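Local coordinates for protein lovastatin nonaketide synthase mokA (Monascus pilosus, PDB 6AD3) that builds the polyketide of lovastatin (monacolin K) as an iterative type I nonaketide synthase, of which this chain is the C-terminal condensation domain, at residues L482-Q487 / A498-Y503; K300-I305 / Y491-P496. The protein carries 1 engineered substitution. All blocks are in the same frame, centred on the assembly; numbering follows the deposited sequence.

Contact 1 (L482-Q487 / A498-Y503); sequences LTVKLQ and AFLESY
F499, L500 and Y503 each set CG anti to the backbone N, with chi1 close to 180°. From the helix, F499 thereby goes to V484, Y503 to L482 and L500 to both. The contact is the packing of the C-terminal helix 495-512 on a strand of the mixed sheet in the condensation domain. The axes of the two short segments come within 8.7 Å, with 137° between their N-to-C directions. Both methyls of V484 reach the F499 ring. CG2 of V484 lies 3.8 Å from CD1 of F499, and CG1 is equally near the same atom. The F499 side chain lies roughly perpendicular to that of V484. V484 and L500 instead run alongside each other, pointing opposite ways, with V484 CG2 4.1 Å from L500 CB. Two residues back along the strand, L482 CB lies 3.8 Å from L500 CD1, which also touches L482 CD2. The interface is buried and apolar, with no hydrogen bond between the two segments. Y335, L338 and L342 of helix 327-343 also pack on F499, so its ring touches both that helix and the strand. The Y503 hydroxyl bonds to the backbone O of Y331, which ties this end of the side chain to helix 327-343. L482 meets the Y503 ring at its edge, where L482 CD2 lies 4.0 Å from Y503 CD2.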
loop_
_atom_site.group_PDB
_atom_site.type_symbol
_atom_site.label_atom_id
_atom_site.label_comp_id
_atom_site.label_asym_id
_atom_site.label_seq_id
_atom_site.Cartn_x
_atom_site.Cartn_y
_atom_site.Cartn_z
ATOM N N LEU A 482 -11.396 -7.570 3.364
ATOM C CA LEU A 482 -11.370 -6.975 2.046
ATOM C C LEU A 482 -11.764 -5.515 2.153
ATOM O O LEU A 482 -12.851 -5.200 2.662
ATOM C CB LEU A 482 -12.358 -7.702 1.117
ATOM C CG LEU A 482 -12.105 -9.161 0.689
ATOM C CD1 LEU A 482 -11.679 -10.065 1.788
ATOM C CD2 LEU A 482 -13.328 -9.699 -0.007
ATOM N N THR A 483 -10.978 -4.635 1.519
ATOM C CA THR A 483 -11.279 -3.220 1.438
ATOM C C THR A 483 -11.288 -2.839 -0.039
ATOM O O THR A 483 -10.292 -3.075 -0.752
ATOM C CB THR A 483 -10.208 -2.354 2.143
ATOM O OG1 THR A 483 -10.098 -2.771 3.504
ATOM C CG2 THR A 483 -10.556 -0.880 2.095
ATOM N N VAL A 484 -12.400 -2.253 -0.493
ATOM C CA VAL A 484 -12.502 -1.705 -1.853
ATOM C C VAL A 484 -12.631 -0.170 -1.795
ATOM O O VAL A 484 -13.474 0.393 -1.022
ATOM C CB VAL A 484 -13.740 -2.281 -2.587
ATOM C CG1 VAL A 484 -13.961 -1.554 -3.895
ATOM C CG2 VAL A 484 -13.534 -3.762 -2.829
ATOM N N LYS A 485 -11.784 0.493 -2.572
ATOM C CA LYS A 485 -11.758 1.950 -2.686
ATOM C C LYS A 485 -12.020 2.320 -4.127
ATOM O O LYS A 485 -11.375 1.785 -5.027
ATOM C CB LYS A 485 -10.392 2.504 -2.270
ATOM C CG LYS A 485 -9.962 2.129 -0.834
ATOM C CD LYS A 485 -8.547 2.649 -0.512
ATOM C CE LYS A 485 -8.161 2.444 0.954
ATOM N NZ LYS A 485 -6.716 2.754 1.187
ATOM N N LEU A 486 -12.940 3.263 -4.330
ATOM C CA LEU A 486 -13.264 3.806 -5.659
ATOM C C LEU A 486 -13.099 5.330 -5.673
ATOM O O LEU A 486 -13.343 6.010 -4.657
ATOM C CB LEU A 486 -14.691 3.437 -6.044
ATOM C CG LEU A 486 -15.055 1.967 -5.993
ATOM C CD1 LEU A 486 -16.540 1.781 -6.328
ATOM C CD2 LEU A 486 -14.180 1.189 -6.996
ATOM N N GLN A 487 -12.609 5.866 -6.790
ATOM C CA GLN A 487 -12.445 7.308 -6.910
ATOM C C GLN A 487 -13.830 7.983 -6.874
ATOM O O GLN A 487 -14.709 7.635 -7.676
ATOM C CB GLN A 487 -11.759 7.665 -8.235
ATOM C CG GLN A 487 -10.303 7.294 -8.326
ATOM C CD GLN A 487 -9.404 8.114 -7.401
ATOM O OE1 GLN A 487 -8.482 7.565 -6.752
ATOM N NE2 GLN A 487 -9.648 9.417 -7.342
ATOM N N ALA A 498 -21.223 -2.154 -3.565
ATOM C CA ALA A 498 -21.767 -2.920 -4.670
ATOM C C ALA A 498 -20.660 -3.766 -5.361
ATOM O O ALA A 498 -20.829 -4.947 -5.603
ATOM C CB ALA A 498 -22.456 -1.997 -5.675
ATOM N N PHE A 499 -19.482 -3.183 -5.547
ATOM C CA PHE A 499 -18.344 -3.933 -6.070
ATOM C C PHE A 499 -17.898 -5.040 -5.147
ATOM O O PHE A 499 -17.686 -6.174 -5.562
ATOM C CB PHE A 499 -17.165 -2.997 -6.355
ATOM C CG PHE A 499 -16.015 -3.674 -7.030
ATOM C CD1 PHE A 499 -15.060 -4.346 -6.297
ATOM C CD2 PHE A 499 -15.867 -3.625 -8.395
ATOM C CE1 PHE A 499 -13.995 -4.980 -6.925
ATOM C CE2 PHE A 499 -14.789 -4.239 -9.019
ATOM C CZ PHE A 499 -13.866 -4.948 -8.275
ATOM N N LEU A 500 -17.804 -4.726 -3.873
ATOM C CA LEU A 500 -17.368 -5.695 -2.885
ATOM C C LEU A 500 -18.337 -6.869 -2.793
ATOM O O LEU A 500 -17.907 -8.042 -2.734
ATOM C CB LEU A 500 -17.210 -4.978 -1.541
ATOM C CG LEU A 500 -16.816 -5.674 -0.276
ATOM C CD1 LEU A 500 -15.542 -6.453 -0.481
ATOM C CD2 LEU A 500 -16.656 -4.634 0.815
ATOM N N GLU A 501 -19.636 -6.588 -2.884
ATOM C CA GLU A 501 -20.634 -7.645 -2.852
ATOM C C GLU A 501 -20.489 -8.539 -4.071
ATOM O O GLU A 501 -20.637 -9.749 -3.971
ATOM C CB GLU A 501 -22.046 -7.061 -2.783
ATOM C CG GLU A 501 -22.385 -6.503 -1.396
ATOM C CD GLU A 501 -23.738 -5.807 -1.326
ATOM O OE1 GLU A 501 -24.148 -5.490 -0.182
ATOM O OE2 GLU A 501 -24.294 -5.379 -2.391
ATOM N N SER A 502 -20.339 -7.927 -5.243
ATOM C CA SER A 502 -20.134 -8.697 -6.490
ATOM C C SER A 502 -18.864 -9.539 -6.473
ATOM O O SER A 502 -18.834 -10.665 -6.967
ATOM C CB SER A 502 -20.146 -7.779 -7.711
ATOM O OG SER A 502 -21.451 -7.277 -7.914
ATOM N N TYR A 503 -17.822 -9.006 -5.838
ATOM C CA TYR A 503 -16.562 -9.704 -5.729
ATOM C C TYR A 503 -16.687 -10.903 -4.798
ATOM O O TYR A 503 -16.247 -12.015 -5.133
ATOM C CB TYR A 503 -15.486 -8.723 -5.245
ATOM C CG TYR A 503 -14.108 -9.337 -5.144
ATOM C CD1 TYR A 503 -13.473 -9.877 -6.265
ATOM C CD2 TYR A 503 -13.435 -9.355 -3.941
ATOM C CE1 TYR A 503 -12.213 -10.451 -6.178
ATOM C CE2 TYR A 503 -12.185 -9.963 -3.829
ATOM C CZ TYR A 503 -11.569 -10.480 -4.961
ATOM O OH TYR A 503 -10.341 -11.095 -4.849
#

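Contact 2 (K300-I305 / Y491-P496)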
loop_
_atom_site.group_PDB
_atom_site.type_symbol
_atom_site.label_atom_id
_atom_site.label_comp_id
_atom_site.label_asym_id
_atom_site.label_seq_id
_atom_site.Cartn_x
_atom_site.Cartn_y
_atom_site.Cartn_z
ATOM N N LYS A 300 -9.964 11.887 -3.788
ATOM C CA LYS A 300 -10.787 11.392 -2.710
ATOM C C LYS A 300 -11.440 10.074 -3.091
ATOM O O LYS A 300 -11.866 9.907 -4.242
ATOM C CB LYS A 300 -11.882 12.415 -2.339
ATOM C CG LYS A 300 -12.772 11.917 -1.214
ATOM C CD LYS A 300 -13.723 12.989 -0.737
ATOM C CE LYS A 300 -14.902 13.147 -1.682
ATOM N NZ LYS A 300 -16.203 12.815 -1.029
ATOM N N GLN A 301 -11.456 9.117 -2.153
ATOM C CA GLN A 301 -11.993 7.776 -2.403
ATOM C C GLN A 301 -13.148 7.440 -1.480
ATOM O O GLN A 301 -13.214 7.929 -0.334
ATOM C CB GLN A 301 -10.898 6.680 -2.263
ATOM C CG GLN A 301 -9.795 6.791 -3.314
ATOM C CD GLN A 301 -8.512 6.036 -2.959
ATOM O OE1 GLN A 301 -8.116 5.048 -3.656
ATOM N NE2 GLN A 301 -7.951 6.371 -1.823
ATOM N N HIS A 302 -14.151 6.777 -2.042
ATOM C CA HIS A 302 -15.179 6.114 -1.238
ATOM C C HIS A 302 -14.735 4.686 -0.986
ATOM O O HIS A 302 -14.103 4.091 -1.843
ATOM C CB HIS A 302 -16.509 6.093 -1.965
ATOM C CG HIS A 302 -16.987 7.445 -2.405
ATOM N ND1 HIS A 302 -17.153 8.492 -1.526
ATOM C CD2 HIS A 302 -17.484 7.863 -3.590
ATOM C CE1 HIS A 302 -17.679 9.518 -2.164
ATOM N NE2 HIS A 302 -17.877 9.168 -3.425
ATOM N N GLU A 303 -15.065 4.146 0.177
ATOM C CA GLU A 303 -14.671 2.754 0.462
ATOM C C GLU A 303 -15.675 1.944 1.191
ATOM O O GLU A 303 -16.622 2.481 1.822
ATOM C CB GLU A 303 -13.335 2.706 1.209
ATOM C CG GLU A 303 -13.393 3.016 2.653
ATOM C CD GLU A 303 -11.994 2.879 3.354
ATOM O OE1 GLU A 303 -11.939 2.340 4.479
ATOM O OE2 GLU A 303 -10.956 3.236 2.743
ATOM N N ALA A 304 -15.491 0.634 1.103
ATOM C CA ALA A 304 -16.289 -0.308 1.872
ATOM C C ALA A 304 -15.400 -1.477 2.269
ATOM O O ALA A 304 -14.440 -1.825 1.564
ATOM C CB ALA A 304 -17.487 -0.775 1.048
ATOM N N ILE A 305 -15.696 -2.055 3.418
ATOM C CA ILE A 305 -14.871 -3.109 3.988
ATOM C C ILE A 305 -15.749 -4.273 4.405
ATOM O O ILE A 305 -16.839 -4.059 4.946
ATOM C CB ILE A 305 -14.151 -2.615 5.271
ATOM C CG1 ILE A 305 -13.105 -1.576 4.933
ATOM C CG2 ILE A 305 -13.451 -3.741 5.972
ATOM C CD1 ILE A 305 -12.515 -0.897 6.151
ATOM N N TYR A 491 -17.141 7.549 -9.170
ATOM C CA TYR A 491 -18.077 6.613 -8.534
ATOM C C TYR A 491 -18.809 7.228 -7.379
ATOM O O TYR A 491 -18.374 8.245 -6.805
ATOM C CB TYR A 491 -17.351 5.323 -8.063
ATOM C CG TYR A 491 -16.789 4.518 -9.212
ATOM C CD1 TYR A 491 -17.631 3.835 -10.058
ATOM C CD2 TYR A 491 -15.455 4.597 -9.555
ATOM C CE1 TYR A 491 -17.154 3.115 -11.113
ATOM C CE2 TYR A 491 -14.955 3.878 -10.627
ATOM C CZ TYR A 491 -15.827 3.183 -11.435
ATOM O OH TYR A 491 -15.366 2.473 -12.515
ATOM N N GLU A 492 -19.939 6.611 -7.036
ATOM C CA GLU A 492 -20.803 7.101 -5.971
ATOM C C GLU A 492 -20.498 6.420 -4.643
ATOM O O GLU A 492 -19.940 5.319 -4.602
ATOM C CB GLU A 492 -22.294 6.846 -6.325
ATOM C CG GLU A 492 -22.728 7.415 -7.657
ATOM C CD GLU A 492 -22.154 8.798 -7.897
ATOM O OE1 GLU A 492 -21.527 9.020 -8.958
ATOM O OE2 GLU A 492 -22.202 9.618 -6.965
ATOM N N VAL A 493 -21.084 6.974 -3.590
ATOM C CA VAL A 493 -20.818 6.534 -2.225
ATOM C C VAL A 493 -21.212 5.054 -2.001
ATOM O O VAL A 493 -20.536 4.326 -1.250
ATOM C CB VAL A 493 -21.577 7.438 -1.236
ATOM C CG1 VAL A 493 -21.647 6.813 0.135
ATOM C CG2 VAL A 493 -20.902 8.810 -1.173
ATOM N N HIS A 494 -22.231 4.578 -2.703
ATOM C CA HIS A 494 -22.662 3.173 -2.510
ATOM C C HIS A 494 -21.955 2.185 -3.438
ATOM O O HIS A 494 -22.166 0.982 -3.346
ATOM C CB HIS A 494 -24.180 3.033 -2.713
ATOM C CG HIS A 494 -24.639 3.488 -4.049
ATOM N ND1 HIS A 494 -25.084 2.615 -5.015
ATOM C CD2 HIS A 494 -24.672 4.719 -4.607
ATOM C CE1 HIS A 494 -25.446 3.300 -6.085
ATOM N NE2 HIS A 494 -25.150 4.571 -5.882
ATOM N N HIS A 495 -21.120 2.683 -4.344
ATOM C CA HIS A 495 -20.519 1.790 -5.334
ATOM C C HIS A 495 -19.434 0.858 -4.773
ATOM O O HIS A 495 -19.336 -0.290 -5.205
ATOM C CB HIS A 495 -20.008 2.579 -6.518
ATOM C CG HIS A 495 -21.088 3.000 -7.463
ATOM N ND1 HIS A 495 -20.972 4.104 -8.285
ATOM C CD2 HIS A 495 -22.345 2.525 -7.653
ATOM C CE1 HIS A 495 -22.074 4.244 -8.996
ATOM N NE2 HIS A 495 -22.936 3.320 -8.612
ATOM N N PRO A 496 -18.621 1.329 -3.793
ATOM C CA PRO A 496 -17.645 0.358 -3.268
ATOM C C PRO A 496 -18.309 -0.892 -2.701
ATOM O O PRO A 496 -17.847 -2.026 -2.965
ATOM C CB PRO A 496 -16.910 1.159 -2.167
ATOM C CG PRO A 496 -16.967 2.577 -2.658
ATOM C CD PRO A 496 -18.395 2.680 -3.240
HETATM O O HOH W 1 -18.897 10.833 -5.411
HETATM O O HOH W 2 -18.543 4.652 0.741
#
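H302 and A304 on the edge strand 301-307 meet V493 and P496 where the chain enters the C-terminal helix of the condensation domain. E492 to H495 form a type I beta turn, closed by the bond from H495 N to E492 O, and P496 follows in the first turn of the helix. The apolar contacts use V493 in the turn and P496 in the helix. V493 CG2 sits over one face of the H302 imidazole, offset toward the rim, in a CH-pi contact 3.8 Å from the ring centroid and 25° off the normal. The proline ring packs along the strand: P496 CG lies 3.6 Å from H302 CB, and P496 CB lies 3.8 Å from A304 CB. No direct hydrogen bond joins the segments. Two waters bridge them. One links H302 NE2 and Y491 O. Both that water and Y491 O lie at the imidazole edge, in its plane, and H302 CD2 is 3.4 Å from Y491 O. A second water donates to two backbone carbonyls, at 3.1 Å to E303 O and 2.8 Å to V493 O.

The centres of contacts 1 and 2 lie about 8 Å apart. Strands 301-307 and 481-487 are antiparallel neighbours in one mixed sheet, with 301-307 at its edge. Helix 495-512 serves both contacts. Contact 2 uses the turn before the helix and its first residues, and contact 1 the residues that follow. The division is not strict: A304 of the edge strand also touches L500, and L486 of the inner strand packs on P496. Along the chain the order is 300-305, 482-487, 491-496, 498-503, so the segments alternate. The sheet joins the contacts directly, through probable hydrogen bonds from H302 N to L486 O and from V484 N to A304 O. The C-terminal helix is thus packed against two adjacent strands of the condensation domain.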